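Local coordinates for protein carbohydrate deacetylase Agd3 (Neosartorya fumigata, PDB 6NWZ) that is a zinc-binding deacetylase that removes N-acetyl groups from the exopolysaccharide galactosaminogalactan and is required for biofilm formation by the mould, at residues V302-I310 and N410-L419. Sequence-based numbering, arbitrary orientation.
Sequences VGHNGNGNI and NQAWLKQVGL
Gly306 lays its CA over the centre of one face of the Trp413 indole, a CH-pi contact 3.5 Å from the six-membered ring centroid, while Asn309 OD1 and His304 CB meet the indole at its edge. The imidazole of His304 is covered on both faces: Leu419 CD1 sits over its centre, 3.8 Å from the centroid, and Val302 CG1 lies toward the rim of the other. This joins helix 400-417 to the turn at the end of strand 300-304, which pairs in parallel with strands 252-257 and 384-387 of the deacetylase-domain sheet, where the chain enters helix 306-313. The short segments of the two helices cross at 63°, with their axes 10.3 Å apart. With no side chain on Gly306, the indole can lie directly against the start of helix 306-313. Asn410 reads the backbone of the turn with both ends of its amide: OD1 accepts from Gly306 N at 2.8 Å, and ND2 donates to His304 O at 3.2 Å, from well above that carbonyl's plane. Two bonds thus fix the amide's rotation, and ND2 also bonds Ser387 OG. The CA-CB bond of Asn305 points away from helix 400-417, and its side chain touches the zinc ligand His388, so the clamped turn borders the metal site. Phe258 meets Trp413 edge-to-face, and His304 NE2 bonds His385 ND1. Trp413 holds CG anti to its own N (chi1 175°), reaching across to helix 306-313; there NE1 donates to Asn309 OD1 at 3.1 Å, nearly straight at 162°, with the oxygen close to the indole plane, though NE1 itself sits above the Asn309 carbonyl plane.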
ATOM      1  N   VAL A 302      14.602   3.493 -10.795  1.00 29.41           N
ATOM      2  CA  VAL A 302      15.636   2.559 -11.225  1.00 25.51           C
ATOM      3  C   VAL A 302      16.757   2.528 -10.191  1.00 35.47           C
ATOM      4  O   VAL A 302      17.196   3.582  -9.709  1.00 37.84           O
ATOM      5  CB  VAL A 302      16.184   2.943 -12.611  1.00 34.86           C
ATOM      6  CG1 VAL A 302      17.300   2.001 -13.009  1.00 43.78           C
ATOM      7  CG2 VAL A 302      15.066   2.907 -13.635  1.00 29.67           C
ATOM      8  N   GLY A 303      17.213   1.325  -9.852  1.00 28.60           N
ATOM      9  CA  GLY A 303      18.352   1.145  -8.981  1.00 41.85           C
ATOM     10  C   GLY A 303      19.554   0.682  -9.779  1.00 40.01           C
ATOM     11  O   GLY A 303      19.513  -0.368 -10.427  1.00 36.32           O
ATOM     12  N   HIS A 304      20.626   1.474  -9.731  1.00 38.40           N
ATOM     13  CA  HIS A 304      21.780   1.297 -10.601  1.00 35.51           C
ATOM     14  C   HIS A 304      22.915   0.569  -9.892  1.00 37.36           C
ATOM     15  O   HIS A 304      23.117   0.711  -8.686  1.00 44.57           O
ATOM     16  CB  HIS A 304      22.299   2.649 -11.098  1.00 36.54           C
ATOM     17  CG  HIS A 304      21.287   3.449 -11.856  1.00 41.08           C
ATOM     18  ND1 HIS A 304      20.949   3.169 -13.161  1.00 36.05           N
ATOM     19  CD2 HIS A 304      20.549   4.526 -11.497  1.00 36.46           C
ATOM     20  CE1 HIS A 304      20.043   4.037 -13.573  1.00 38.90           C
ATOM     21  NE2 HIS A 304      19.783   4.871 -12.583  1.00 32.37           N
ATOM     22  N   ASN A 305      23.678  -0.200 -10.670  1.00 36.55           N
ATOM     23  CA  ASN A 305      24.942  -0.784 -10.229  1.00 40.58           C
ATOM     24  C   ASN A 305      26.036  -0.237 -11.138  1.00 44.36           C
ATOM     25  O   ASN A 305      26.181  -0.685 -12.278  1.00 48.35           O
ATOM     26  CB  ASN A 305      24.894  -2.303 -10.277  1.00 35.86           C
ATOM     27  CG  ASN A 305      23.831  -2.874  -9.375  1.00 45.38           C
ATOM     28  OD1 ASN A 305      22.707  -3.128  -9.805  1.00 50.64           O
ATOM     29  ND2 ASN A 305      24.178  -3.083  -8.112  1.00 41.37           N
ATOM     30  N   GLY A 306      26.810   0.724 -10.626  1.00 45.65           N
ATOM     31  CA  GLY A 306      27.803   1.389 -11.453  1.00 32.86           C
ATOM     32  C   GLY A 306      28.839   0.454 -12.046  1.00 47.16           C
ATOM     33  O   GLY A 306      29.318   0.685 -13.160  1.00 49.99           O
ATOM     34  N   ASN A 307      29.204  -0.607 -11.320  1.00 40.01           N
ATOM     35  CA  ASN A 307      30.236  -1.511 -11.818  1.00 42.04           C
ATOM     36  C   ASN A 307      29.795  -2.208 -13.100  1.00 49.63           C
ATOM     37  O   ASN A 307      30.635  -2.548 -13.941  1.00 47.97           O
ATOM     38  CB  ASN A 307      30.605  -2.536 -10.743  1.00 36.73           C
ATOM     39  CG  ASN A 307      31.831  -3.357 -11.111  1.00 48.56           C
ATOM     40  OD1 ASN A 307      32.941  -2.831 -11.206  1.00 47.84           O
ATOM     41  ND2 ASN A 307      31.638  -4.659 -11.299  1.00 48.07           N
ATOM     42  N   GLY A 308      28.487  -2.420 -13.272  1.00 47.78           N
ATOM     43  CA  GLY A 308      27.997  -2.964 -14.525  1.00 37.68           C
ATOM     44  C   GLY A 308      28.252  -2.045 -15.703  1.00 45.24           C
ATOM     45  O   GLY A 308      28.357  -2.503 -16.847  1.00 42.97           O
ATOM     46  N   ASN A 309      28.351  -0.739 -15.445  1.00 43.27           N
ATOM     47  CA  ASN A 309      28.700   0.200 -16.505  1.00 35.17           C
ATOM     48  C   ASN A 309      30.175   0.087 -16.874  1.00 45.46           C
ATOM     49  O   ASN A 309      30.528   0.107 -18.059  1.00 53.47           O
ATOM     50  CB  ASN A 309      28.352   1.624 -16.070  1.00 32.44           C
ATOM     51  CG  ASN A 309      28.895   2.674 -17.015  1.00 47.45           C
ATOM     52  OD1 ASN A 309      29.668   3.542 -16.616  1.00 48.14           O
ATOM     53  ND2 ASN A 309      28.496   2.597 -18.278  1.00 42.94           N
ATOM     54  N   ILE A 310      31.050  -0.046 -15.876  1.00 44.08           N
ATOM     55  CA  ILE A 310      32.476  -0.152 -16.164  1.00 42.68           C
ATOM     56  C   ILE A 310      32.787  -1.477 -16.849  1.00 44.12           C
ATOM     57  O   ILE A 310      33.613  -1.536 -17.768  1.00 57.11           O
ATOM     58  CB  ILE A 310      33.298   0.026 -14.874  1.00 48.72           C
ATOM     59  CG1 ILE A 310      32.888   1.309 -14.143  1.00 41.61           C
ATOM     60  CG2 ILE A 310      34.789   0.039 -15.192  1.00 39.38           C
ATOM     61  CD1 ILE A 310      33.160   2.578 -14.921  1.00 37.68           C
ATOM     62  N   ASN A 410      29.645   3.771  -5.803  1.00 45.84           N
ATOM     63  CA  ASN A 410      28.429   4.012  -6.563  1.00 36.31           C
ATOM     64  C   ASN A 410      27.962   5.455  -6.421  1.00 40.74           C
ATOM     65  O   ASN A 410      27.338   5.994  -7.340  1.00 42.53           O
ATOM     66  CB  ASN A 410      27.336   3.042  -6.118  1.00 34.66           C
ATOM     67  CG  ASN A 410      26.432   2.621  -7.256  1.00 41.47           C
ATOM     68  OD1 ASN A 410      26.894   2.357  -8.368  1.00 44.19           O
ATOM     69  ND2 ASN A 410      25.133   2.559  -6.987  1.00 41.79           N
ATOM     70  N   GLN A 411      28.257   6.095  -5.285  1.00 36.22           N
ATOM     71  CA  GLN A 411      27.932   7.510  -5.131  1.00 37.06           C
ATOM     72  C   GLN A 411      28.780   8.365  -6.065  1.00 48.08           C
ATOM     73  O   GLN A 411      28.266   9.277  -6.725  1.00 40.91           O
ATOM     74  CB  GLN A 411      28.132   7.946  -3.677  1.00 37.49           C
ATOM     75  CG  GLN A 411      27.122   7.369  -2.698  1.00 38.97           C
ATOM     76  CD  GLN A 411      27.511   7.598  -1.247  1.00 46.60           C
ATOM     77  OE1 GLN A 411      26.653   7.653  -0.362  1.00 54.75           O
ATOM     78  NE2 GLN A 411      28.808   7.724  -0.992  1.00 51.23           N
ATOM     79  N   ALA A 412      30.085   8.086  -6.129  1.00 50.26           N
ATOM     80  CA  ALA A 412      30.959   8.847  -7.015  1.00 47.31           C
ATOM     81  C   ALA A 412      30.603   8.604  -8.474  1.00 48.75           C
ATOM     82  O   ALA A 412      30.641   9.530  -9.291  1.00 55.57           O
ATOM     83  CB  ALA A 412      32.420   8.487  -6.752  1.00 40.04           C
ATOM     84  N   TRP A 413      30.249   7.362  -8.813  1.00 51.84           N
ATOM     85  CA  TRP A 413      29.820   7.058 -10.172  1.00 49.77           C
ATOM     86  C   TRP A 413      28.532   7.796 -10.522  1.00 45.42           C
ATOM     87  O   TRP A 413      28.418   8.374 -11.610  1.00 52.35           O
ATOM     88  CB  TRP A 413      29.648   5.547 -10.337  1.00 34.96           C
ATOM     89  CG  TRP A 413      29.084   5.147 -11.664  1.00 46.62           C
ATOM     90  CD1 TRP A 413      29.762   5.027 -12.844  1.00 49.86           C
ATOM     91  CD2 TRP A 413      27.721   4.812 -11.948  1.00 40.55           C
ATOM     92  NE1 TRP A 413      28.903   4.638 -13.846  1.00 48.11           N
ATOM     93  CE2 TRP A 413      27.645   4.498 -13.321  1.00 46.28           C
ATOM     94  CE3 TRP A 413      26.558   4.746 -11.176  1.00 39.05           C
ATOM     95  CZ2 TRP A 413      26.451   4.126 -13.935  1.00 38.61           C
ATOM     96  CZ3 TRP A 413      25.375   4.374 -11.788  1.00 48.23           C
ATOM     97  CH2 TRP A 413      25.330   4.070 -13.154  1.00 44.53           C
ATOM     98  N   LEU A 414      27.553   7.793  -9.612  1.00 40.30           N
ATOM     99  CA  LEU A 414      26.321   8.539  -9.854  1.00 41.02           C
ATOM    100  C   LEU A 414      26.588  10.030 -10.009  1.00 44.81           C
ATOM    101  O   LEU A 414      25.857  10.718 -10.728  1.00 42.19           O
ATOM    102  CB  LEU A 414      25.326   8.302  -8.717  1.00 32.06           C
ATOM    103  CG  LEU A 414      24.606   6.955  -8.691  1.00 37.90           C
ATOM    104  CD1 LEU A 414      23.874   6.753  -7.370  1.00 31.13           C
ATOM    105  CD2 LEU A 414      23.640   6.866  -9.854  1.00 34.48           C
ATOM    106  N   LYS A 415      27.622  10.544  -9.342  1.00 50.43           N
ATOM    107  CA  LYS A 415      27.943  11.962  -9.439  1.00 39.62           C
ATOM    108  C   LYS A 415      28.686  12.271 -10.734  1.00 50.16           C
ATOM    109  O   LYS A 415      28.351  13.235 -11.432  1.00 54.00           O
ATOM    110  CB  LYS A 415      28.763  12.397  -8.222  1.00 39.24           C
ATOM    111  CG  LYS A 415      29.271  13.836  -8.278  1.00 42.17           C
ATOM    112  CD  LYS A 415      29.959  14.233  -6.977  1.00 51.42           C
ATOM    113  CE  LYS A 415      30.836  15.465  -7.158  1.00 56.57           C
ATOM    114  NZ  LYS A 415      30.072  16.619  -7.700  1.00 68.55           N
ATOM    115  N   GLN A 416      29.694  11.459 -11.071  1.00 49.90           N
ATOM    116  CA  GLN A 416      30.453  11.687 -12.299  1.00 42.96           C
ATOM    117  C   GLN A 416      29.566  11.544 -13.525  1.00 41.53           C
ATOM    118  O   GLN A 416      29.654  12.341 -14.467  1.00 50.12           O
ATOM    119  CB  GLN A 416      31.628  10.708 -12.388  1.00 37.48           C
ATOM    120  CG  GLN A 416      32.289  10.669 -13.766  1.00 37.51           C
ATOM    121  CD  GLN A 416      33.371   9.608 -13.894  1.00 47.10           C
ATOM    122  OE1 GLN A 416      33.090   8.409 -13.868  1.00 44.18           O
ATOM    123  NE2 GLN A 416      34.615  10.048 -14.047  1.00 45.58           N
ATOM    124  N   VAL A 417      28.699  10.535 -13.525  1.00 46.00           N
ATOM    125  CA  VAL A 417      27.867  10.259 -14.685  1.00 43.28           C
ATOM    126  C   VAL A 417      26.680  11.215 -14.776  1.00 41.59           C
ATOM    127  O   VAL A 417      26.095  11.367 -15.857  1.00 42.83           O
ATOM    128  CB  VAL A 417      27.486   8.769 -14.626  1.00 41.32           C
ATOM    129  CG1 VAL A 417      26.005   8.545 -14.836  1.00 34.69           C
ATOM    130  CG2 VAL A 417      28.324   7.991 -15.627  1.00 41.89           C
ATOM    131  N   GLY A 418      26.342  11.901 -13.683  1.00 43.32           N
ATOM    132  CA  GLY A 418      25.322  12.929 -13.687  1.00 41.97           C
ATOM    133  C   GLY A 418      23.948  12.490 -13.230  1.00 47.71           C
ATOM    134  O   GLY A 418      23.033  13.325 -13.183  1.00 36.26           O
ATOM    135  N   LEU A 419      23.772  11.213 -12.888  1.00 44.65           N
ATOM    136  CA  LEU A 419      22.450  10.730 -12.512  1.00 46.12           C
ATOM    137  C   LEU A 419      21.947  11.383 -11.230  1.00 45.24           C
ATOM    138  O   LEU A 419      20.734  11.549 -11.059  1.00 51.46           O
ATOM    139  CB  LEU A 419      22.470   9.208 -12.371  1.00 43.58           C
ATOM    140  CG  LEU A 419      22.587   8.455 -13.697  1.00 45.19           C
ATOM    141  CD1 LEU A 419      22.740   6.955 -13.478  1.00 28.24           C
ATOM    142  CD2 LEU A 419      21.380   8.759 -14.575  1.00 34.52           C
TER